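Local coordinates for protein lipoteichoic acid primase (PDB 4UOP) that belongs to the sulfatase-like enzymes as a lipoteichoic acid primase and carries a magnesium ion in its extracellular catalytic domain, at residues Thr102-Ser106 against Pro121-Thr126; Lys308-Ala312 against Tyr387-Pro391; Asn368-Pro372 against Tyr382-Ser386. All blocks are in the same frame, centred on the assembly; numbering follows the deposited sequence.

In the fold
Contact 1 joins two loops of the sulfatase-type domain; contacts 2 and 3 lie at the smaller antiparallel sheet. Contact 1 comes first along the chain and brackets helix 107-117, near the magnesium ion. Contact 2 then joins the loop before helix 312-315 to strand 387-390. Contact 3 falls between the two segments of contact 2 and pairs strands 371-373 and 381-383. Contacts 2 and 3 share the five-stranded sheet, with centres about 10 Å apart, and Tyr389 N bonds to Tyr382 O between them. Contact 1 lies about 19 Å from each, centre to centre. It touches contact 3 where Thr102 packs on Val371. Here the edge strand of the small sheet meets the loop that leads to helix 107-117.

Contact 1: Thr102-Ser106 against Pro121-Thr126; sequences TVSKS and PSGYYT
Ser104 faces Ser122 across two loops that flank helix 107-117. The hydroxyl of Ser104 stands opposite the nitrogen of its own residue (chi1 -178°), which aims it at the Ser122 carbonyl. It donates to that oxygen, but the modelled separation of 2.5 Å from Ser104 OG to Ser122 O is very short, and the exact length is doubtful. The hydroxyl of Ser122 works within its own loop. Ser122 OG accepts from Tyr124 N at 2.9 Å and from Tyr125 N, also at 2.9 Å. One oxygen thus satisfies two successive backbone N-H groups, forming an ST turn and an ST motif together. These bonds hold the turn before helix 127-130, while the Ser122 carbonyl is directed to the other loop. In this sulfatase-type domain, the facing loop leads straight into the helix that carries Thr108, a magnesium ligand, and the Val103 side chain lies about 8 Å from that ion. Other polar groups are met from elsewhere. Thr102 O accepts from Ser114 OG, Ser106 N donates to Asp110, and Pro121 O is bound by Arg374. Lys105 NZ lies 3.2 Å from Tyr124 O, but a bond there is uncertain because that oxygen sits too close to another atom of the lysine. Around these groups the contacts are van der Waals. Pro121 CB rests on Ser104 CB at 3.8 Å, and Pro121 CG approaches Thr102 O at 3.4 Å. Farther along, Thr126 presents its methyl CG2 to Ser106 CB at 3.6 Å. Tyr125 O is buried here and has no partner in the model.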
ATOM      1  N   THR B 102       9.994   2.631 -10.271  1.00 18.61           N
ATOM      2  CA  THR B 102       9.847   3.328  -9.014  1.00 19.23           C
ATOM      3  C   THR B 102       8.351   3.472  -8.759  1.00 19.32           C
ATOM      4  O   THR B 102       7.759   4.520  -9.052  1.00 21.01           O
ATOM      5  CB  THR B 102      10.541   4.718  -9.023  1.00 19.69           C
ATOM      6  OG1 THR B 102      10.036   5.548 -10.079  1.00 19.63           O
ATOM      7  CG2 THR B 102      12.040   4.562  -9.185  1.00 20.76           C
ATOM      8  N   VAL B 103       7.745   2.402  -8.259  1.00 19.47           N
ATOM      9  CA  VAL B 103       6.299   2.359  -8.077  1.00 19.50           C
ATOM     10  C   VAL B 103       5.963   1.926  -6.670  1.00 20.65           C
ATOM     11  O   VAL B 103       6.839   1.510  -5.920  1.00 21.09           O
ATOM     12  CB  VAL B 103       5.595   1.448  -9.119  1.00 20.11           C
ATOM     13  CG1 VAL B 103       5.874   1.932 -10.533  1.00 20.39           C
ATOM     14  CG2 VAL B 103       6.004  -0.003  -8.978  1.00 20.81           C
ATOM     15  N   SER B 104       4.688   2.025  -6.316  1.00 22.46           N
ATOM     16  CA  SER B 104       4.230   1.727  -4.975  1.00 25.20           C
ATOM     17  C   SER B 104       2.901   0.947  -5.035  1.00 27.90           C
ATOM     18  O   SER B 104       2.844  -0.103  -5.669  1.00 27.47           O
ATOM     19  CB  SER B 104       4.084   3.060  -4.230  1.00 27.36           C
ATOM     20  OG  SER B 104       3.690   2.821  -2.918  1.00 32.50           O
ATOM     21  N   LYS B 105       1.844   1.484  -4.418  1.00 29.83           N
ATOM     22  CA  LYS B 105       0.568   0.788  -4.239  1.00 32.33           C
ATOM     23  C   LYS B 105      -0.194   0.556  -5.538  1.00 30.48           C
ATOM     24  O   LYS B 105      -0.848  -0.471  -5.726  1.00 31.11           O
ATOM     25  CB  LYS B 105      -0.351   1.651  -3.334  1.00 36.58           C
ATOM     26  CG  LYS B 105      -0.429   1.204  -1.888  1.00 40.39           C
ATOM     27  CD  LYS B 105      -1.223   2.182  -0.995  1.00 44.42           C
ATOM     28  CE  LYS B 105      -2.662   1.687  -0.787  1.00 46.54           C
ATOM     29  NZ  LYS B 105      -3.662   2.726  -0.395  1.00 49.15           N
ATOM     30  N   SER B 106      -0.137   1.538  -6.423  1.00 27.81           N
ATOM     31  CA  SER B 106      -0.901   1.504  -7.669  1.00 28.29           C
ATOM     32  C   SER B 106       0.061   1.556  -8.856  1.00 25.14           C
ATOM     33  O   SER B 106       0.352   2.619  -9.386  1.00 24.17           O
ATOM     34  CB  SER B 106      -1.870   2.681  -7.684  1.00 31.18           C
ATOM     35  OG  SER B 106      -2.774   2.579  -8.768  1.00 36.69           O
ATOM     36  N   PRO B 121       6.411   8.097  -5.647  1.00 21.20           N
ATOM     37  CA  PRO B 121       5.071   7.694  -5.254  1.00 21.95           C
ATOM     38  C   PRO B 121       5.045   7.493  -3.750  1.00 21.18           C
ATOM     39  O   PRO B 121       6.095   7.307  -3.137  1.00 21.58           O
ATOM     40  CB  PRO B 121       4.853   6.381  -6.000  1.00 22.05           C
ATOM     41  CG  PRO B 121       6.209   5.876  -6.286  1.00 24.07           C
ATOM     42  CD  PRO B 121       7.122   7.055  -6.399  1.00 22.02           C
ATOM     43  N   SER B 122       3.871   7.589  -3.160  1.00 21.97           N
ATOM     44  CA  SER B 122       3.748   7.490  -1.714  1.00 24.07           C
ATOM     45  C   SER B 122       3.967   6.065  -1.218  1.00 26.19           C
ATOM     46  O   SER B 122       3.766   5.096  -1.963  1.00 25.38           O
ATOM     47  CB  SER B 122       2.380   8.012  -1.278  1.00 24.80           C
ATOM     48  OG  SER B 122       2.162   7.799   0.092  1.00 26.54           O
ATOM     49  N   GLY B 123       4.395   5.940   0.039  1.00 27.01           N
ATOM     50  CA  GLY B 123       4.445   4.641   0.718  1.00 32.22           C
ATOM     51  C   GLY B 123       3.064   4.206   1.206  1.00 35.70           C
ATOM     52  O   GLY B 123       2.863   3.050   1.553  1.00 37.44           O
ATOM     53  N   TYR B 124       2.118   5.143   1.221  1.00 40.80           N
ATOM     54  CA  TYR B 124       0.823   4.991   1.896  1.00 45.88           C
ATOM     55  C   TYR B 124      -0.353   5.231   0.932  1.00 46.17           C
ATOM     56  O   TYR B 124      -1.250   4.399   0.841  1.00 49.38           O
ATOM     57  CB  TYR B 124       0.792   5.983   3.073  1.00 50.47           C
ATOM     58  CG  TYR B 124      -0.480   6.070   3.907  1.00 56.64           C
ATOM     59  CD1 TYR B 124      -1.605   6.742   3.432  1.00 60.57           C
ATOM     60  CD2 TYR B 124      -0.532   5.546   5.204  1.00 61.19           C
ATOM     61  CE1 TYR B 124      -2.760   6.847   4.196  1.00 62.69           C
ATOM     62  CE2 TYR B 124      -1.683   5.651   5.979  1.00 62.60           C
ATOM     63  CZ  TYR B 124      -2.792   6.302   5.470  1.00 64.08           C
ATOM     64  OH  TYR B 124      -3.937   6.412   6.228  1.00 65.90           O
ATOM     65  N   TYR B 125      -0.342   6.370   0.233  1.00 43.49           N
ATOM     66  CA  TYR B 125      -1.405   6.748  -0.722  1.00 40.40           C
ATOM     67  C   TYR B 125      -1.176   6.266  -2.164  1.00 34.55           C
ATOM     68  O   TYR B 125      -0.083   5.851  -2.528  1.00 33.91           O
ATOM     69  CB  TYR B 125      -1.516   8.276  -0.804  1.00 42.89           C
ATOM     70  CG  TYR B 125      -1.745   9.005   0.496  1.00 45.46           C
ATOM     71  CD1 TYR B 125      -2.960   8.909   1.169  1.00 48.25           C
ATOM     72  CD2 TYR B 125      -0.755   9.831   1.035  1.00 47.39           C
ATOM     73  CE1 TYR B 125      -3.175   9.596   2.357  1.00 49.36           C
ATOM     74  CE2 TYR B 125      -0.963  10.524   2.218  1.00 50.45           C
ATOM     75  CZ  TYR B 125      -2.173  10.400   2.874  1.00 51.20           C
ATOM     76  OH  TYR B 125      -2.381  11.087   4.045  1.00 55.41           O
ATOM     77  N   THR B 126      -2.238   6.326  -2.967  1.00 30.96           N
ATOM     78  CA  THR B 126      -2.119   6.411  -4.426  1.00 27.84           C
ATOM     79  C   THR B 126      -2.124   7.902  -4.753  1.00 25.95           C
ATOM     80  O   THR B 126      -3.152   8.575  -4.612  1.00 24.66           O
ATOM     81  CB  THR B 126      -3.268   5.678  -5.150  1.00 28.44           C
ATOM     82  OG1 THR B 126      -3.148   4.275  -4.903  1.00 30.67           O
ATOM     83  CG2 THR B 126      -3.207   5.895  -6.637  1.00 28.83           C
TER

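Contact 2: Lys308-Ala312 against Tyr387-Pro391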
ATOM      1  N   LYS B 308      22.377 -10.542  -9.876  1.00 23.47           N
ATOM      2  CA  LYS B 308      22.208 -11.652  -8.950  1.00 24.79           C
ATOM      3  C   LYS B 308      21.849 -11.114  -7.578  1.00 26.34           C
ATOM      4  O   LYS B 308      22.536 -11.380  -6.587  1.00 25.94           O
ATOM      5  CB  LYS B 308      23.467 -12.531  -8.913  1.00 26.28           C
ATOM      6  CG  LYS B 308      23.718 -13.256 -10.222  1.00 28.20           C
ATOM      7  CD  LYS B 308      24.895 -14.217 -10.115  1.00 31.08           C
ATOM      8  CE  LYS B 308      25.435 -14.607 -11.483  1.00 34.47           C
ATOM      9  NZ  LYS B 308      26.605 -15.526 -11.369  1.00 37.24           N
ATOM     10  N   ALA B 309      20.754 -10.359  -7.539  1.00 25.04           N
ATOM     11  CA  ALA B 309      20.201  -9.837  -6.318  1.00 26.35           C
ATOM     12  C   ALA B 309      18.725  -9.650  -6.587  1.00 27.62           C
ATOM     13  O   ALA B 309      18.353  -9.236  -7.684  1.00 27.16           O
ATOM     14  CB  ALA B 309      20.852  -8.511  -5.965  1.00 26.86           C
ATOM     15  N   GLU B 310      17.880  -9.991  -5.626  1.00 28.38           N
ATOM     16  CA  GLU B 310      16.450  -9.762  -5.781  1.00 29.32           C
ATOM     17  C   GLU B 310      15.961  -8.818  -4.685  1.00 27.64           C
ATOM     18  O   GLU B 310      16.457  -8.852  -3.563  1.00 26.97           O
ATOM     19  CB  GLU B 310      15.645 -11.076  -5.836  1.00 34.24           C
ATOM     20  CG  GLU B 310      15.895 -11.930  -7.090  1.00 36.42           C
ATOM     21  CD  GLU B 310      15.129 -11.528  -8.377  1.00 39.37           C
ATOM     22  OE1 GLU B 310      14.683 -10.347  -8.579  1.00 32.98           O
ATOM     23  OE2 GLU B 310      14.983 -12.444  -9.240  1.00 37.80           O
ATOM     24  N   PRO B 311      14.993  -7.947  -5.016  1.00 26.24           N
ATOM     25  CA  PRO B 311      14.242  -7.937  -6.279  1.00 25.82           C
ATOM     26  C   PRO B 311      14.859  -7.114  -7.411  1.00 24.35           C
ATOM     27  O   PRO B 311      14.166  -6.820  -8.391  1.00 25.10           O
ATOM     28  CB  PRO B 311      12.911  -7.342  -5.858  1.00 25.34           C
ATOM     29  CG  PRO B 311      13.303  -6.340  -4.832  1.00 25.54           C
ATOM     30  CD  PRO B 311      14.443  -6.966  -4.068  1.00 25.36           C
ATOM     31  N   ALA B 312      16.145  -6.772  -7.293  1.00 23.20           N
ATOM     32  CA  ALA B 312      16.813  -5.939  -8.267  1.00 21.37           C
ATOM     33  C   ALA B 312      16.636  -6.450  -9.682  1.00 21.03           C
ATOM     34  O   ALA B 312      16.306  -5.671 -10.575  1.00 19.84           O
ATOM     35  CB  ALA B 312      18.304  -5.805  -7.946  1.00 22.23           C
ATOM     36  N   TYR B 387      25.381  -2.461  -6.902  1.00 19.97           N
ATOM     37  CA  TYR B 387      24.826  -3.205  -5.768  1.00 19.95           C
ATOM     38  C   TYR B 387      23.471  -2.669  -5.325  1.00 20.12           C
ATOM     39  O   TYR B 387      23.094  -1.553  -5.683  1.00 18.88           O
ATOM     40  CB  TYR B 387      25.800  -3.204  -4.591  1.00 20.08           C
ATOM     41  CG  TYR B 387      25.874  -1.891  -3.837  1.00 19.90           C
ATOM     42  CD1 TYR B 387      26.767  -0.907  -4.207  1.00 21.18           C
ATOM     43  CD2 TYR B 387      25.035  -1.647  -2.762  1.00 20.74           C
ATOM     44  CE1 TYR B 387      26.820   0.305  -3.535  1.00 21.41           C
ATOM     45  CE2 TYR B 387      25.083  -0.439  -2.080  1.00 22.25           C
ATOM     46  CZ  TYR B 387      25.979   0.524  -2.474  1.00 21.29           C
ATOM     47  OH  TYR B 387      26.041   1.720  -1.796  1.00 24.68           O
ATOM     48  N   MET B 388      22.739  -3.489  -4.578  1.00 20.79           N
ATOM     49  CA  MET B 388      21.508  -3.073  -3.924  1.00 21.96           C
ATOM     50  C   MET B 388      21.676  -3.144  -2.415  1.00 21.46           C
ATOM     51  O   MET B 388      22.401  -3.999  -1.905  1.00 20.82           O
ATOM     52  CB  MET B 388      20.308  -3.926  -4.366  1.00 24.65           C
ATOM     53  CG  MET B 388      20.253  -5.377  -3.946  1.00 28.11           C
ATOM     54  SD  MET B 388      18.538  -5.993  -3.983  1.00 33.95           S
ATOM     55  CE  MET B 388      17.877  -5.309  -2.489  1.00 35.22           C
ATOM     56  N   TYR B 389      21.054  -2.208  -1.713  1.00 20.96           N
ATOM     57  CA  TYR B 389      21.012  -2.239  -0.267  1.00 20.52           C
ATOM     58  C   TYR B 389      19.572  -2.336   0.213  1.00 21.15           C
ATOM     59  O   TYR B 389      18.687  -1.688  -0.333  1.00 19.34           O
ATOM     60  CB  TYR B 389      21.677  -1.007   0.356  1.00 20.40           C
ATOM     61  CG  TYR B 389      21.474  -1.024   1.836  1.00 20.08           C
ATOM     62  CD1 TYR B 389      22.209  -1.880   2.634  1.00 20.51           C
ATOM     63  CD2 TYR B 389      20.483  -0.253   2.430  1.00 21.36           C
ATOM     64  CE1 TYR B 389      22.003  -1.941   3.999  1.00 20.52           C
ATOM     65  CE2 TYR B 389      20.265  -0.306   3.801  1.00 21.78           C
ATOM     66  CZ  TYR B 389      21.031  -1.155   4.578  1.00 21.62           C
ATOM     67  OH  TYR B 389      20.816  -1.238   5.936  1.00 22.19           O
ATOM     68  N   GLN B 390      19.353  -3.152   1.242  1.00 21.65           N
ATOM     69  CA  GLN B 390      18.046  -3.258   1.889  1.00 24.78           C
ATOM     70  C   GLN B 390      18.242  -3.324   3.404  1.00 23.90           C
ATOM     71  O   GLN B 390      18.970  -4.184   3.893  1.00 23.11           O
ATOM     72  CB  GLN B 390      17.330  -4.512   1.396  1.00 27.51           C
ATOM     73  CG  GLN B 390      15.887  -4.649   1.846  1.00 31.62           C
ATOM     74  CD  GLN B 390      15.240  -5.943   1.363  1.00 34.93           C
ATOM     75  OE1 GLN B 390      14.420  -6.545   2.071  1.00 40.54           O
ATOM     76  NE2 GLN B 390      15.611  -6.381   0.168  1.00 35.05           N
ATOM     77  N   PRO B 391      17.607  -2.408   4.150  1.00 24.99           N
ATOM     78  CA  PRO B 391      17.718  -2.497   5.609  1.00 26.22           C
ATOM     79  C   PRO B 391      16.833  -3.585   6.174  1.00 27.79           C
ATOM     80  O   PRO B 391      16.002  -4.161   5.449  1.00 28.01           O
ATOM     81  CB  PRO B 391      17.237  -1.126   6.072  1.00 25.70           C
ATOM     82  CG  PRO B 391      16.249  -0.721   5.030  1.00 25.60           C
ATOM     83  CD  PRO B 391      16.788  -1.261   3.731  1.00 24.50           C
TER
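Met388 reaches from strand 387-390 into the bend of Ala309-Ala312 and makes most of this contact. Its CG sits between the backbone N and the carbonyl carbon (chi1 68°), a position that raises the chain off the strand toward the loop. The first part of the side chain meets Ala309, where Met388 CG lies 3.8 Å from Ala309 CB. The sulfur comes next. Met388 SD packs against the methyl of Ala312, with SD 4.0 Å from Ala312 CB. The same sulfur lies 3.6 Å from Glu310 O. The chain then bends at its last torsion (chi3 -78°), and this turns the terminal methyl aside from the two alanines. Met388 CE therefore ends beside Pro311, 4.1 Å from Pro311 CD. The two side chains cross at about a right angle, so the methionine meets the proline ring at one carbon and does not run along it. The cis peptide before Pro311 is part of the bend that the methionine enters. Gln390 extends toward the same proline, and its NE2 comes to 4.4 Å from Pro311 CD, a loose approach. The strand is a middle strand of the antiparallel sheet: Met388 shares a backbone bond with Thr401 on one neighbouring strand, and Phe383 of the other neighbour packs on Met388. Tyr387 and Tyr389 point their side chains to the other face, where Val414 of helix 412-433 covers them. Gln390 also packs on Phe189 of the second subunit. No hydrogen bond links the loop to the strand here. The join rests on small apolar surfaces around one flexible thioether, so it implies dispersion and shape fit, with little directional polar force to set the spacing.

Contact 3: Asn368-Pro372 against Tyr382-Ser386; sequences NNYVP and YFTNS
Val371 and Phe383 form an antiparallel hydrogen-bonded pair. Val371 N donates to Phe383 O at 2.8 Å, in the carbonyl plane. The return bond from Phe383 N to Val371 O is 3.0 Å, and its donor stands 40° out of the carbonyl plane. Where the strands part, a water replaces direct pairing. It donates to Asn369 O at 2.6 Å and accepts from Asn385 N at 3.0 Å. The next pair, Pro372 with Tyr382, is non-hydrogen-bonded. Tyr382 CA there leans on Val371 O at 3.2 Å as a CA-H...O contact. With chi1 at 61°, the Tyr370 ring leaves its backbone on the Tyr382 side and turns its edge to the Tyr382 face, in an edge-to-face pair with planes at 67° and centroids 5.8 Å apart. Tyr370 CB also touches Thr384 CG2 at 4.0 Å. The hydroxyls bond elsewhere, Tyr370 OH to Lys41 O and Tyr382 OH to Tyr387 OH and Val414 O. Strand 371-373 is the outer strand of its sheet within this chain, and 381-383 is next to it. The tyrosines and Pro372 lie under helix 412-433, while Phe383 points to the opposite side, against helix 312-315 and Phe100 of strand 94-100.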
ATOM      1  N   ASN B 368      27.040   8.361 -10.941  1.00 22.19           N
ATOM      2  CA  ASN B 368      26.874   7.695  -9.658  1.00 24.33           C
ATOM      3  C   ASN B 368      25.426   7.758  -9.174  1.00 23.23           C
ATOM      4  O   ASN B 368      25.160   7.787  -7.980  1.00 23.20           O
ATOM      5  CB  ASN B 368      27.838   8.291  -8.604  1.00 26.73           C
ATOM      6  CG  ASN B 368      27.672   9.798  -8.423  1.00 31.50           C
ATOM      7  OD1 ASN B 368      27.113  10.489  -9.280  1.00 32.84           O
ATOM      8  ND2 ASN B 368      28.194  10.320  -7.311  1.00 34.48           N
ATOM      9  N   ASN B 369      24.479   7.778 -10.108  1.00 21.74           N
ATOM     10  CA  ASN B 369      23.065   7.836  -9.734  1.00 21.42           C
ATOM     11  C   ASN B 369      22.646   6.562  -8.994  1.00 20.62           C
ATOM     12  O   ASN B 369      23.283   5.516  -9.126  1.00 21.84           O
ATOM     13  CB  ASN B 369      22.199   8.080 -10.968  1.00 20.29           C
ATOM     14  CG  ASN B 369      20.766   8.429 -10.625  1.00 20.75           C
ATOM     15  OD1 ASN B 369      20.487   9.086  -9.625  1.00 19.97           O
ATOM     16  ND2 ASN B 369      19.847   7.997 -11.472  1.00 21.11           N
ATOM     17  N   TYR B 370      21.630   6.679  -8.151  1.00 19.31           N
ATOM     18  CA  TYR B 370      21.047   5.519  -7.497  1.00 19.85           C
ATOM     19  C   TYR B 370      19.550   5.723  -7.391  1.00 18.85           C
ATOM     20  O   TYR B 370      19.064   6.831  -7.565  1.00 20.35           O
ATOM     21  CB  TYR B 370      21.684   5.276  -6.124  1.00 20.04           C
ATOM     22  CG  TYR B 370      21.513   6.408  -5.152  1.00 20.62           C
ATOM     23  CD1 TYR B 370      22.384   7.491  -5.168  1.00 21.20           C
ATOM     24  CD2 TYR B 370      20.491   6.398  -4.219  1.00 20.62           C
ATOM     25  CE1 TYR B 370      22.225   8.537  -4.300  1.00 21.80           C
ATOM     26  CE2 TYR B 370      20.335   7.449  -3.328  1.00 22.27           C
ATOM     27  CZ  TYR B 370      21.213   8.508  -3.377  1.00 23.06           C
ATOM     28  OH  TYR B 370      21.079   9.557  -2.502  1.00 24.93           O
ATOM     29  N   VAL B 371      18.822   4.648  -7.132  1.00 18.81           N
ATOM     30  CA  VAL B 371      17.367   4.688  -7.155  1.00 17.87           C
ATOM     31  C   VAL B 371      16.781   4.149  -5.857  1.00 18.15           C
ATOM     32  O   VAL B 371      16.796   2.925  -5.637  1.00 17.39           O
ATOM     33  CB  VAL B 371      16.812   3.854  -8.335  1.00 17.59           C
ATOM     34  CG1 VAL B 371      15.318   4.025  -8.422  1.00 17.21           C
ATOM     35  CG2 VAL B 371      17.476   4.267  -9.643  1.00 18.56           C
ATOM     36  N   PRO B 372      16.261   5.048  -4.991  1.00 18.49           N
ATOM     37  CA  PRO B 372      15.521   4.625  -3.808  1.00 17.97           C
ATOM     38  C   PRO B 372      14.246   3.847  -4.155  1.00 18.61           C
ATOM     39  O   PRO B 372      13.586   4.172  -5.144  1.00 17.56           O
ATOM     40  CB  PRO B 372      15.166   5.948  -3.128  1.00 19.12           C
ATOM     41  CG  PRO B 372      16.211   6.894  -3.596  1.00 19.05           C
ATOM     42  CD  PRO B 372      16.438   6.511  -5.020  1.00 19.12           C
ATOM     43  N   TYR B 382      17.767   0.857  -1.785  1.00 18.87           N
ATOM     44  CA  TYR B 382      18.136   1.502  -3.051  1.00 18.33           C
ATOM     45  C   TYR B 382      18.969   0.607  -3.966  1.00 17.40           C
ATOM     46  O   TYR B 382      19.629  -0.343  -3.505  1.00 17.18           O
ATOM     47  CB  TYR B 382      18.878   2.820  -2.794  1.00 19.12           C
ATOM     48  CG  TYR B 382      20.177   2.644  -2.070  1.00 19.61           C
ATOM     49  CD1 TYR B 382      21.335   2.353  -2.759  1.00 19.72           C
ATOM     50  CD2 TYR B 382      20.249   2.756  -0.679  1.00 20.02           C
ATOM     51  CE1 TYR B 382      22.536   2.177  -2.103  1.00 20.11           C
ATOM     52  CE2 TYR B 382      21.451   2.575  -0.011  1.00 20.15           C
ATOM     53  CZ  TYR B 382      22.590   2.297  -0.731  1.00 20.49           C
ATOM     54  OH  TYR B 382      23.794   2.110  -0.100  1.00 20.48           O
ATOM     55  N   PHE B 383      18.950   0.939  -5.253  1.00 17.84           N
ATOM     56  CA  PHE B 383      19.766   0.278  -6.273  1.00 17.68           C
ATOM     57  C   PHE B 383      20.827   1.228  -6.815  1.00 17.46           C
ATOM     58  O   PHE B 383      20.507   2.357  -7.148  1.00 18.53           O
ATOM     59  CB  PHE B 383      18.921  -0.134  -7.475  1.00 18.27           C
ATOM     60  CG  PHE B 383      17.750  -1.008  -7.151  1.00 19.13           C
ATOM     61  CD1 PHE B 383      17.901  -2.153  -6.403  1.00 20.58           C
ATOM     62  CD2 PHE B 383      16.498  -0.717  -7.672  1.00 19.77           C
ATOM     63  CE1 PHE B 383      16.811  -2.979  -6.139  1.00 21.17           C
ATOM     64  CE2 PHE B 383      15.410  -1.533  -7.423  1.00 19.77           C
ATOM     65  CZ  PHE B 383      15.563  -2.665  -6.648  1.00 20.24           C
ATOM     66  N   THR B 384      22.079   0.769  -6.924  1.00 18.20           N
ATOM     67  CA  THR B 384      23.127   1.533  -7.614  1.00 19.10           C
ATOM     68  C   THR B 384      23.492   0.834  -8.917  1.00 20.97           C
ATOM     69  O   THR B 384      22.825  -0.128  -9.304  1.00 19.30           O
ATOM     70  CB  THR B 384      24.388   1.729  -6.744  1.00 20.30           C
ATOM     71  OG1 THR B 384      25.188   0.545  -6.769  1.00 19.80           O
ATOM     72  CG2 THR B 384      24.022   2.086  -5.327  1.00 19.92           C
ATOM     73  N   ASN B 385      24.551   1.282  -9.585  1.00 21.38           N
ATOM     74  CA  ASN B 385      25.044   0.555 -10.755  1.00 23.80           C
ATOM     75  C   ASN B 385      25.821  -0.739 -10.461  1.00 23.73           C
ATOM     76  O   ASN B 385      26.114  -1.498 -11.385  1.00 23.45           O
ATOM     77  CB  ASN B 385      25.888   1.453 -11.670  1.00 26.68           C
ATOM     78  CG  ASN B 385      27.132   2.003 -10.991  1.00 29.80           C
ATOM     79  OD1 ASN B 385      27.735   1.360 -10.149  1.00 29.79           O
ATOM     80  ND2 ASN B 385      27.515   3.211 -11.364  1.00 34.62           N
ATOM     81  N   SER B 386      26.122  -1.008  -9.198  1.00 22.43           N
ATOM     82  CA  SER B 386      26.853  -2.219  -8.856  1.00 22.77           C
ATOM     83  C   SER B 386      26.302  -3.019  -7.687  1.00 21.78           C
ATOM     84  O   SER B 386      26.727  -4.155  -7.486  1.00 22.20           O
ATOM     85  CB  SER B 386      28.311  -1.855  -8.575  1.00 24.84           C
ATOM     86  OG  SER B 386      28.389  -1.099  -7.384  1.00 27.35           O
TER
HETATM   87  O   HOH W   1      25.481   4.066  -8.926  1.00 26.05           O